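Local coordinates for protein arginine decarboxylase (Campylobacter jejuni subsp. jejuni, PDB 3NZP) that probably catalyses the pyridoxal-phosphate-dependent decarboxylation of arginine to agmatine, an early step in polyamine and spermidine biosynthesis, at residues S449-W454 with A518-L523; H329-A334 with G512-G517; F73-G78 with D298-L303. All blocks are in the same frame, centred on the assembly; numbering follows the deposited sequence.

Overall arrangement
Interaction 3 comes first along the chain and is complete before the other two begin. It joins the loop 73-78 to helix 292-309 on the outside of the eight-stranded parallel barrel, in the barrel domain that carries most of the cofactor site. Interactions 1 and 2 lie in the beta domain, with centres about 11 Å apart. Their segments alternate in the sequence, and 512-517 runs directly into 518-523, so one continuous stretch serves both. The two also touch, M450 packing on L332, F513 and V516. Interaction 3 is centred about 35 Å from each of them. The strand pairing of interaction 2 thus leads into the turn that brings Y519 to the phosphate of the cofactor, while interaction 3 belongs to the barrel alone.

Interaction 1. Residues S449-W454 with A518-L523; sequences SMPDFW and AYQEVL. With PLP (pyridoxal-5'-phosphate), chain E.
Q520 lies against P451 and D452, and its carboxamide supplies the polar part of the contact. NE2 of Q520 gives a nearly straight hydrogen bond to A518 O (3.2 Å, 162°), with the acceptor in the plane of the amide. The side chain bends at chi2 (-53°), which turns CD back toward its own loop, and the bond would help to fix the rotation of the carboxamide. OE1 then faces the backbone N of D452, which may donate to it, although the position of OE1 is uncertain. The D452 side chain crosses that of Q520 at about a right angle; its OD1 comes near NE2, but at too poor an angle for a hydrogen bond.

The apolar part is the proline ring, where P451 CG meets L523 CB at 3.3 Å. L523 also packs on M525 of the second subunit. Separately, L523 CD2 lies in van der Waals contact with the carboxylate oxygen OD2 of D452.

Toward the cofactor, Y519 OH donates to O3P of PLP at 2.6 Å, the phosphate oxygen lying at the ring edge, in plane. S236 and the backbone N atoms of G274, G322 and R323 also bond the cofactor. A beta-domain tyrosine reaching the phosphate site of the barrel is characteristic of fold-type III decarboxylases.

Interaction 2. Residues H329-A334 with G512-G517; sequences HAVLIA and GFFLVG
V331 lies over one face of the F514 ring: CG1 is 3.8 Å from the ring centroid and close to its normal, a CH-pi contact displaced slightly toward the rim. The second methyl, CG2, also touches the ring, 3.7 Å from F514 CD2. With CG1 anti to the backbone N (chi1 -177°), both branches of the valine meet the phenylalanine, and the two side chains point the same way. F14 meets F514 edge-to-face from elsewhere in the chain. The F513 ring is approached at its edge instead. L332 O lies in the ring plane, 3.1 Å from F513 CD2, and A334 CB is also near that plane; F444 stacks on this ring. G517 O sits in plane at the edge of the H329 imidazole, 3.5 Å from CE1, while A330 CB covers the centre of one imidazole face. The imidazole nitrogens are engaged elsewhere, ND1 with A326 O and NE2 with R50.

Strand 330-341 here pairs antiparallel with strand 510-513 in the mixed sheet of the beta domain. L332 and F513 form a hydrogen-bonded pair: L332 N donates to F513 O at 3.0 Å, almost straight at 178°, and F513 N returns a bond to L332 O at 2.9 Å. Their side chains leave on the same face of the sheet and lie side by side, CD1 of L332 touching CD2 of F513. I333 and G512 make the next, non-hydrogen-bonded pair. On its other side strand 330-341 bonds to strand 47-50, through V331 with L49 and I333 with L47.

Farther along, around L515, a water bridges the two backbones, donating to A330 O and accepting from L515 N, each at 2.7 Å. V516 CG1 reaches back to A330 O and L332 CB, and A330 CB rests on G517 CA.

Interaction 3. Residues F73-G78 with D298-L303; sequences FGYKGG and DVVFIL
F73 and Y75 meet one side of helix 292-309 from the loop that follows helix 52-72, with the CA atoms of Y75 and V300 6.8 Å apart. F73 is the first residue to leave helical geometry, and G74, with a positive phi of 46°, is the C-prime residue of a Schellman motif in which Y75 N bonds back to R70 O. Across the contact, the backbone of F73 lies nearest F301 and that of Y75 nearest V300. Segment 298-303 is regular helix throughout, and V300, F301 and L303 supply its part of the contact.

V300 CG1 is the central apolar atom. It lies 3.5 Å from Y75 CB and equally close to Y75 CD2, approaching the tyrosine ring obliquely, and it is 4.1 Å from F73 CD1. In Y75, CG is anti to the backbone N (chi1 -165°) and beside the carbonyl carbon, and the side chain crosses those of V300 and L303 obliquely. Its hydroxyl passes L303 CB at 3.6 Å, then bonds to P315 O, so the polar end of this otherwise apolar side chain is satisfied in the loop before strand 316-319.

Farther out, F73 and F301 form an oblique aromatic pair, centroids 5.7 Å apart and planes at 77°. F73 CE2 comes 3.5 Å from F301 CD2, and F301 CB lies over one face of the F73 ring, offset toward its rim. This end of the contact is the more exposed one. F73 O accepts a hydrogen bond from K304 NZ, one residue beyond the segment.

Helix 292-309 is the crossover helix between strands 268-272 and 316-319, and loop 73-78 leads into strand 79-84; just before that strand the backbone of G78 hydrogen-bonds to that of I317. The arrangement is characteristic of a TIM barrel at the seam where its first and eighth strands close.

Interaction 1. Residues S449-W454 with A518-L523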
loop_
_atom_site.group_PDB
_atom_site.type_symbol
_atom_site.label_atom_id
_atom_site.label_comp_id
_atom_site.label_asym_id
_atom_site.label_seq_id
_atom_site.Cartn_x
_atom_site.Cartn_y
_atom_site.Cartn_z
ATOM N N SER B 449 -7.101 0.156 6.887
ATOM C CA SER B 449 -7.261 -1.167 7.476
ATOM C C SER B 449 -7.247 -2.313 6.487
ATOM O O SER B 449 -7.059 -3.461 6.875
ATOM C CB SER B 449 -8.556 -1.234 8.273
ATOM O OG SER B 449 -8.605 -0.195 9.224
HETATM N N MSE B 450 -7.450 -2.008 5.211
HETATM C CA MSE B 450 -7.479 -3.051 4.191
HETATM C C MSE B 450 -6.703 -2.712 2.932
HETATM O O MSE B 450 -7.277 -2.525 1.854
HETATM C CB MSE B 450 -8.927 -3.386 3.823
HETATM C CG MSE B 450 -9.582 -4.392 4.752
HETATM SE SE MSE B 450 -11.521 -4.270 4.783
HETATM C CE MSE B 450 -11.728 -3.048 6.253
ATOM N N PRO B 451 -5.374 -2.635 3.051
ATOM C CA PRO B 451 -4.515 -2.319 1.907
ATOM C C PRO B 451 -4.496 -3.444 0.862
ATOM O O PRO B 451 -4.537 -3.169 -0.336
ATOM C CB PRO B 451 -3.154 -2.086 2.563
ATOM C CG PRO B 451 -3.192 -3.017 3.742
ATOM C CD PRO B 451 -4.581 -2.799 4.284
ATOM N N ASP B 452 -4.447 -4.702 1.322
ATOM C CA ASP B 452 -4.423 -5.870 0.424
ATOM C C ASP B 452 -5.586 -5.849 -0.549
ATOM O O ASP B 452 -5.591 -6.598 -1.521
ATOM C CB ASP B 452 -4.455 -7.196 1.205
ATOM C CG ASP B 452 -3.073 -7.822 1.363
ATOM O OD1 ASP B 452 -2.978 -9.021 1.741
ATOM O OD2 ASP B 452 -2.081 -7.109 1.111
ATOM N N PHE B 453 -6.574 -5.003 -0.283
ATOM C CA PHE B 453 -7.714 -4.911 -1.172
ATOM C C PHE B 453 -7.319 -4.057 -2.383
ATOM O O PHE B 453 -7.583 -4.428 -3.526
ATOM C CB PHE B 453 -8.918 -4.298 -0.450
ATOM C CG PHE B 453 -10.217 -4.494 -1.178
ATOM C CD1 PHE B 453 -10.815 -5.755 -1.240
ATOM C CD2 PHE B 453 -10.822 -3.434 -1.851
ATOM C CE1 PHE B 453 -12.001 -5.958 -1.968
ATOM C CE2 PHE B 453 -12.005 -3.624 -2.581
ATOM C CZ PHE B 453 -12.593 -4.888 -2.639
ATOM N N TRP B 454 -6.659 -2.928 -2.127
ATOM C CA TRP B 454 -6.219 -2.020 -3.189
ATOM C C TRP B 454 -4.946 -2.516 -3.874
ATOM O O TRP B 454 -4.802 -2.414 -5.096
ATOM C CB TRP B 454 -5.955 -0.630 -2.607
ATOM C CG TRP B 454 -5.355 0.328 -3.591
ATOM C CD1 TRP B 454 -6.026 1.202 -4.398
ATOM C CD2 TRP B 454 -3.957 0.498 -3.884
ATOM N NE1 TRP B 454 -5.134 1.909 -5.171
ATOM C CE2 TRP B 454 -3.859 1.496 -4.878
ATOM C CE3 TRP B 454 -2.776 -0.098 -3.404
ATOM C CZ2 TRP B 454 -2.626 1.915 -5.400
ATOM C CZ3 TRP B 454 -1.550 0.322 -3.924
ATOM C CH2 TRP B 454 -1.490 1.317 -4.912
ATOM N N ALA B 518 -4.016 -10.134 9.168
ATOM C CA ALA B 518 -2.699 -10.406 8.627
ATOM C C ALA B 518 -2.330 -9.451 7.489
ATOM O O ALA B 518 -3.121 -9.213 6.570
ATOM C CB ALA B 518 -2.627 -11.834 8.155
ATOM N N TYR B 519 -1.132 -8.883 7.569
ATOM C CA TYR B 519 -0.673 -7.977 6.538
ATOM C C TYR B 519 -1.465 -6.668 6.328
ATOM O O TYR B 519 -1.018 -5.805 5.586
ATOM C CB TYR B 519 -0.608 -8.736 5.218
ATOM C CG TYR B 519 0.482 -9.764 5.183
ATOM C CD1 TYR B 519 1.804 -9.393 5.424
ATOM C CD2 TYR B 519 0.212 -11.097 4.850
ATOM C CE1 TYR B 519 2.833 -10.314 5.325
ATOM C CE2 TYR B 519 1.237 -12.032 4.747
ATOM C CZ TYR B 519 2.547 -11.629 4.981
ATOM O OH TYR B 519 3.594 -12.500 4.823
ATOM N N GLN B 520 -2.617 -6.487 6.959
ATOM C CA GLN B 520 -3.355 -5.250 6.720
ATOM C C GLN B 520 -2.881 -4.069 7.514
ATOM O O GLN B 520 -2.700 -2.980 6.980
ATOM C CB GLN B 520 -4.825 -5.450 7.002
ATOM C CG GLN B 520 -5.351 -6.576 6.201
ATOM C CD GLN B 520 -5.021 -6.383 4.748
ATOM O OE1 GLN B 520 -5.568 -5.498 4.097
ATOM N NE2 GLN B 520 -4.100 -7.206 4.227
ATOM N N GLU B 521 -2.687 -4.274 8.803
ATOM C CA GLU B 521 -2.249 -3.185 9.639
ATOM C C GLU B 521 -0.849 -2.738 9.252
ATOM O O GLU B 521 -0.581 -1.535 9.208
ATOM C CB GLU B 521 -2.284 -3.613 11.095
ATOM C CG GLU B 521 -3.554 -4.334 11.483
ATOM C CD GLU B 521 -3.582 -4.634 12.947
ATOM O OE1 GLU B 521 -3.556 -3.668 13.737
ATOM O OE2 GLU B 521 -3.615 -5.828 13.311
ATOM N N VAL B 522 0.031 -3.702 8.971
ATOM C CA VAL B 522 1.418 -3.407 8.590
ATOM C C VAL B 522 1.464 -2.652 7.270
ATOM O O VAL B 522 2.390 -1.881 7.005
ATOM C CB VAL B 522 2.289 -4.702 8.447
ATOM C CG1 VAL B 522 2.857 -5.113 9.802
ATOM C CG2 VAL B 522 1.461 -5.831 7.872
ATOM N N LEU B 523 0.454 -2.868 6.446
ATOM C CA LEU B 523 0.399 -2.196 5.168
ATOM C C LEU B 523 -0.629 -1.074 5.186
ATOM O O LEU B 523 -1.111 -0.654 4.138
ATOM C CB LEU B 523 0.082 -3.209 4.068
ATOM C CG LEU B 523 1.230 -4.130 3.602
ATOM C CD1 LEU B 523 1.988 -4.752 4.785
ATOM C CD2 LEU B 523 0.642 -5.199 2.691
HETATM N N1 PLP E . 8.779 -17.282 5.889
HETATM C C2 PLP E . 9.585 -16.365 5.345
HETATM C C2A PLP E . 11.057 -16.657 5.236
HETATM C C3 PLP E . 9.055 -15.117 4.900
HETATM O O3 PLP E . 9.880 -14.168 4.347
HETATM C C4 PLP E . 7.617 -14.892 5.021
HETATM C C4A PLP E . 7.005 -13.627 4.566
HETATM C C5 PLP E . 6.814 -15.937 5.622
HETATM C C6 PLP E . 7.450 -17.118 6.029
HETATM C C5A PLP E . 5.297 -15.787 5.805
HETATM O O4P PLP E . 4.570 -16.535 4.813
HETATM P P PLP E . 2.984 -16.336 5.090
HETATM O O1P PLP E . 2.240 -17.313 4.273
HETATM O O2P PLP E . 2.628 -16.578 6.632
HETATM O O3P PLP E . 2.536 -14.860 4.668
#

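Interaction 2. Residues H329-A334 with G512-G517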
loop_
_atom_site.group_PDB
_atom_site.type_symbol
_atom_site.label_atom_id
_atom_site.label_comp_id
_atom_site.label_asym_id
_atom_site.label_seq_id
_atom_site.Cartn_x
_atom_site.Cartn_y
_atom_site.Cartn_z
ATOM N N HIS B 329 -7.835 -13.556 13.741
ATOM C CA HIS B 329 -7.855 -12.987 15.078
ATOM C C HIS B 329 -8.447 -11.581 15.169
ATOM O O HIS B 329 -8.935 -11.179 16.228
ATOM C CB HIS B 329 -6.450 -12.986 15.671
ATOM C CG HIS B 329 -5.712 -11.698 15.486
ATOM N ND1 HIS B 329 -4.914 -11.438 14.391
ATOM C CD2 HIS B 329 -5.663 -10.586 16.259
ATOM C CE1 HIS B 329 -4.406 -10.223 14.499
ATOM N NE2 HIS B 329 -4.845 -9.683 15.622
ATOM N N ALA B 330 -8.415 -10.837 14.064
ATOM C CA ALA B 330 -8.905 -9.461 14.043
ATOM C C ALA B 330 -10.093 -9.177 13.143
ATOM O O ALA B 330 -10.145 -9.604 11.984
ATOM C CB ALA B 330 -7.770 -8.539 13.661
ATOM N N VAL B 331 -11.039 -8.415 13.676
ATOM C CA VAL B 331 -12.224 -8.042 12.919
ATOM C C VAL B 331 -12.285 -6.529 12.881
ATOM O O VAL B 331 -12.108 -5.873 13.910
ATOM C CB VAL B 331 -13.500 -8.573 13.579
ATOM C CG1 VAL B 331 -14.695 -8.223 12.714
ATOM C CG2 VAL B 331 -13.405 -10.079 13.781
ATOM N N LEU B 332 -12.523 -5.976 11.694
ATOM C CA LEU B 332 -12.616 -4.530 11.539
ATOM C C LEU B 332 -14.081 -4.135 11.429
ATOM O O LEU B 332 -14.709 -4.367 10.402
ATOM C CB LEU B 332 -11.861 -4.090 10.281
ATOM C CG LEU B 332 -11.590 -2.589 10.093
ATOM C CD1 LEU B 332 -12.809 -1.886 9.559
ATOM C CD2 LEU B 332 -11.155 -2.000 11.425
ATOM N N ILE B 333 -14.631 -3.561 12.493
ATOM C CA ILE B 333 -16.029 -3.131 12.500
ATOM C C ILE B 333 -16.123 -1.652 12.149
ATOM O O ILE B 333 -15.375 -0.830 12.690
ATOM C CB ILE B 333 -16.678 -3.315 13.886
ATOM C CG1 ILE B 333 -16.853 -4.796 14.196
ATOM C CG2 ILE B 333 -17.993 -2.565 13.955
ATOM C CD1 ILE B 333 -15.632 -5.418 14.816
ATOM N N ALA B 334 -17.045 -1.312 11.254
ATOM C CA ALA B 334 -17.236 0.080 10.847
ATOM C C ALA B 334 -18.716 0.371 10.640
ATOM O O ALA B 334 -19.394 -0.331 9.898
ATOM C CB ALA B 334 -16.470 0.355 9.571
ATOM N N GLY B 512 -18.851 -5.707 9.177
ATOM C CA GLY B 512 -17.671 -6.366 9.689
ATOM C C GLY B 512 -16.789 -6.908 8.586
ATOM O O GLY B 512 -17.258 -7.561 7.651
ATOM N N PHE B 513 -15.500 -6.624 8.683
ATOM C CA PHE B 513 -14.552 -7.112 7.702
ATOM C C PHE B 513 -13.679 -8.106 8.443
ATOM O O PHE B 513 -12.943 -7.729 9.358
ATOM C CB PHE B 513 -13.747 -5.952 7.181
ATOM C CG PHE B 513 -14.591 -4.873 6.588
ATOM C CD1 PHE B 513 -14.898 -4.882 5.226
ATOM C CD2 PHE B 513 -15.095 -3.851 7.387
ATOM C CE1 PHE B 513 -15.688 -3.886 4.670
ATOM C CE2 PHE B 513 -15.885 -2.852 6.842
ATOM C CZ PHE B 513 -16.184 -2.870 5.477
ATOM N N PHE B 514 -13.773 -9.376 8.052
ATOM C CA PHE B 514 -13.027 -10.435 8.724
ATOM C C PHE B 514 -11.727 -10.914 8.075
ATOM O O PHE B 514 -11.454 -10.624 6.916
ATOM C CB PHE B 514 -13.958 -11.633 8.962
ATOM C CG PHE B 514 -15.187 -11.292 9.778
ATOM C CD1 PHE B 514 -16.187 -10.478 9.242
ATOM C CD2 PHE B 514 -15.320 -11.743 11.102
ATOM C CE1 PHE B 514 -17.300 -10.099 10.010
ATOM C CE2 PHE B 514 -16.432 -11.368 11.888
ATOM C CZ PHE B 514 -17.426 -10.545 11.338
ATOM N N LEU B 515 -10.925 -11.637 8.854
ATOM C CA LEU B 515 -9.671 -12.187 8.364
ATOM C C LEU B 515 -8.719 -11.088 7.973
ATOM O O LEU B 515 -7.834 -11.260 7.132
ATOM C CB LEU B 515 -9.952 -13.077 7.156
ATOM C CG LEU B 515 -10.442 -14.493 7.462
ATOM C CD1 LEU B 515 -11.360 -14.545 8.662
ATOM C CD2 LEU B 515 -11.141 -15.001 6.218
ATOM N N VAL B 516 -8.888 -9.956 8.625
ATOM C CA VAL B 516 -8.079 -8.796 8.333
ATOM C C VAL B 516 -6.892 -8.673 9.300
ATOM O O VAL B 516 -6.204 -7.656 9.338
ATOM C CB VAL B 516 -8.988 -7.569 8.388
ATOM C CG1 VAL B 516 -9.336 -7.242 9.830
ATOM C CG2 VAL B 516 -8.352 -6.435 7.662
ATOM N N GLY B 517 -6.637 -9.739 10.052
ATOM C CA GLY B 517 -5.553 -9.722 11.016
ATOM C C GLY B 517 -4.159 -10.008 10.477
ATOM O O GLY B 517 -3.200 -10.111 11.239
HETATM O O HOH W 1 -11.610 -11.874 11.475
#

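Interaction 3. Residues F73-G78 with D298-L303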
loop_
_atom_site.group_PDB
_atom_site.type_symbol
_atom_site.label_atom_id
_atom_site.label_comp_id
_atom_site.label_asym_id
_atom_site.label_seq_id
_atom_site.Cartn_x
_atom_site.Cartn_y
_atom_site.Cartn_z
ATOM N N PHE B 73 1.245 -41.516 9.826
ATOM C CA PHE B 73 2.312 -42.223 9.141
ATOM C C PHE B 73 3.459 -42.568 10.074
ATOM O O PHE B 73 4.560 -42.856 9.616
ATOM C CB PHE B 73 2.832 -41.391 7.979
ATOM C CG PHE B 73 1.751 -40.824 7.128
ATOM C CD1 PHE B 73 1.021 -39.725 7.558
ATOM C CD2 PHE B 73 1.439 -41.400 5.909
ATOM C CE1 PHE B 73 -0.004 -39.208 6.787
ATOM C CE2 PHE B 73 0.416 -40.893 5.130
ATOM C CZ PHE B 73 -0.307 -39.793 5.570
ATOM N N GLY B 74 3.204 -42.542 11.377
ATOM C CA GLY B 74 4.247 -42.859 12.331
ATOM C C GLY B 74 5.558 -42.169 12.026
ATOM O O GLY B 74 6.586 -42.828 11.878
ATOM N N TYR B 75 5.519 -40.838 11.936
ATOM C CA TYR B 75 6.705 -40.016 11.640
ATOM C C TYR B 75 7.581 -39.822 12.890
ATOM O O TYR B 75 7.117 -39.330 13.910
ATOM C CB TYR B 75 6.260 -38.655 11.085
ATOM C CG TYR B 75 7.374 -37.876 10.413
ATOM C CD1 TYR B 75 8.036 -36.832 11.070
ATOM C CD2 TYR B 75 7.787 -38.205 9.122
ATOM C CE1 TYR B 75 9.083 -36.139 10.450
ATOM C CE2 TYR B 75 8.827 -37.523 8.499
ATOM C CZ TYR B 75 9.468 -36.494 9.168
ATOM O OH TYR B 75 10.501 -35.834 8.542
ATOM N N LYS B 76 8.851 -40.195 12.803
ATOM C CA LYS B 76 9.746 -40.079 13.949
ATOM C C LYS B 76 10.250 -38.661 14.196
ATOM O O LYS B 76 10.531 -38.287 15.333
ATOM C CB LYS B 76 10.931 -41.042 13.785
ATOM C CG LYS B 76 10.539 -42.522 13.853
ATOM C CD LYS B 76 11.594 -43.463 13.224
ATOM C CE LYS B 76 11.748 -43.236 11.687
ATOM N NZ LYS B 76 12.646 -44.191 10.928
ATOM N N GLY B 77 10.360 -37.875 13.130
ATOM C CA GLY B 77 10.839 -36.508 13.256
ATOM C C GLY B 77 9.861 -35.650 14.025
ATOM O O GLY B 77 8.673 -35.977 14.120
ATOM N N GLY B 78 10.364 -34.551 14.575
ATOM C CA GLY B 78 9.513 -33.660 15.333
ATOM C C GLY B 78 8.962 -32.534 14.482
ATOM O O GLY B 78 9.350 -32.368 13.318
ATOM N N ASP B 298 0.593 -34.422 3.485
ATOM C CA ASP B 298 1.535 -34.358 2.379
ATOM C C ASP B 298 2.959 -34.118 2.868
ATOM O O ASP B 298 3.889 -34.788 2.426
ATOM C CB ASP B 298 1.117 -33.282 1.385
ATOM C CG ASP B 298 -0.067 -33.708 0.553
ATOM O OD1 ASP B 298 -0.638 -32.869 -0.189
ATOM O OD2 ASP B 298 -0.430 -34.894 0.638
ATOM N N VAL B 299 3.141 -33.173 3.784
ATOM C CA VAL B 299 4.480 -32.888 4.288
ATOM C C VAL B 299 5.089 -34.106 4.948
ATOM O O VAL B 299 6.193 -34.529 4.599
ATOM C CB VAL B 299 4.487 -31.711 5.303
ATOM C CG1 VAL B 299 5.878 -31.533 5.913
ATOM C CG2 VAL B 299 4.062 -30.430 4.607
ATOM N N VAL B 300 4.362 -34.689 5.891
ATOM C CA VAL B 300 4.864 -35.852 6.604
ATOM C C VAL B 300 5.132 -37.034 5.687
ATOM O O VAL B 300 6.106 -37.761 5.865
ATOM C CB VAL B 300 3.883 -36.287 7.676
ATOM C CG1 VAL B 300 4.411 -37.521 8.373
ATOM C CG2 VAL B 300 3.681 -35.165 8.659
ATOM N N PHE B 301 4.264 -37.230 4.707
ATOM C CA PHE B 301 4.431 -38.346 3.790
ATOM C C PHE B 301 5.647 -38.162 2.890
ATOM O O PHE B 301 6.542 -38.999 2.886
ATOM C CB PHE B 301 3.165 -38.515 2.963
ATOM C CG PHE B 301 3.179 -39.703 2.050
ATOM C CD1 PHE B 301 3.711 -39.607 0.766
ATOM C CD2 PHE B 301 2.603 -40.905 2.449
ATOM C CE1 PHE B 301 3.654 -40.689 -0.112
ATOM C CE2 PHE B 301 2.543 -41.990 1.580
ATOM C CZ PHE B 301 3.068 -41.882 0.296
ATOM N N ILE B 302 5.683 -37.065 2.141
ATOM C CA ILE B 302 6.800 -36.801 1.243
ATOM C C ILE B 302 8.141 -36.981 1.944
ATOM O O ILE B 302 9.058 -37.613 1.413
ATOM C CB ILE B 302 6.769 -35.362 0.689
ATOM C CG1 ILE B 302 5.427 -35.068 0.010
ATOM C CG2 ILE B 302 7.919 -35.173 -0.303
ATOM C CD1 ILE B 302 5.171 -35.899 -1.230
ATOM N N LEU B 303 8.258 -36.419 3.141
ATOM C CA LEU B 303 9.513 -36.520 3.873
ATOM C C LEU B 303 9.808 -37.953 4.303
ATOM O O LEU B 303 10.924 -38.436 4.123
ATOM C CB LEU B 303 9.503 -35.586 5.084
ATOM C CG LEU B 303 9.459 -34.089 4.757
ATOM C CD1 LEU B 303 9.403 -33.316 6.063
ATOM C CD2 LEU B 303 10.673 -33.676 3.929
#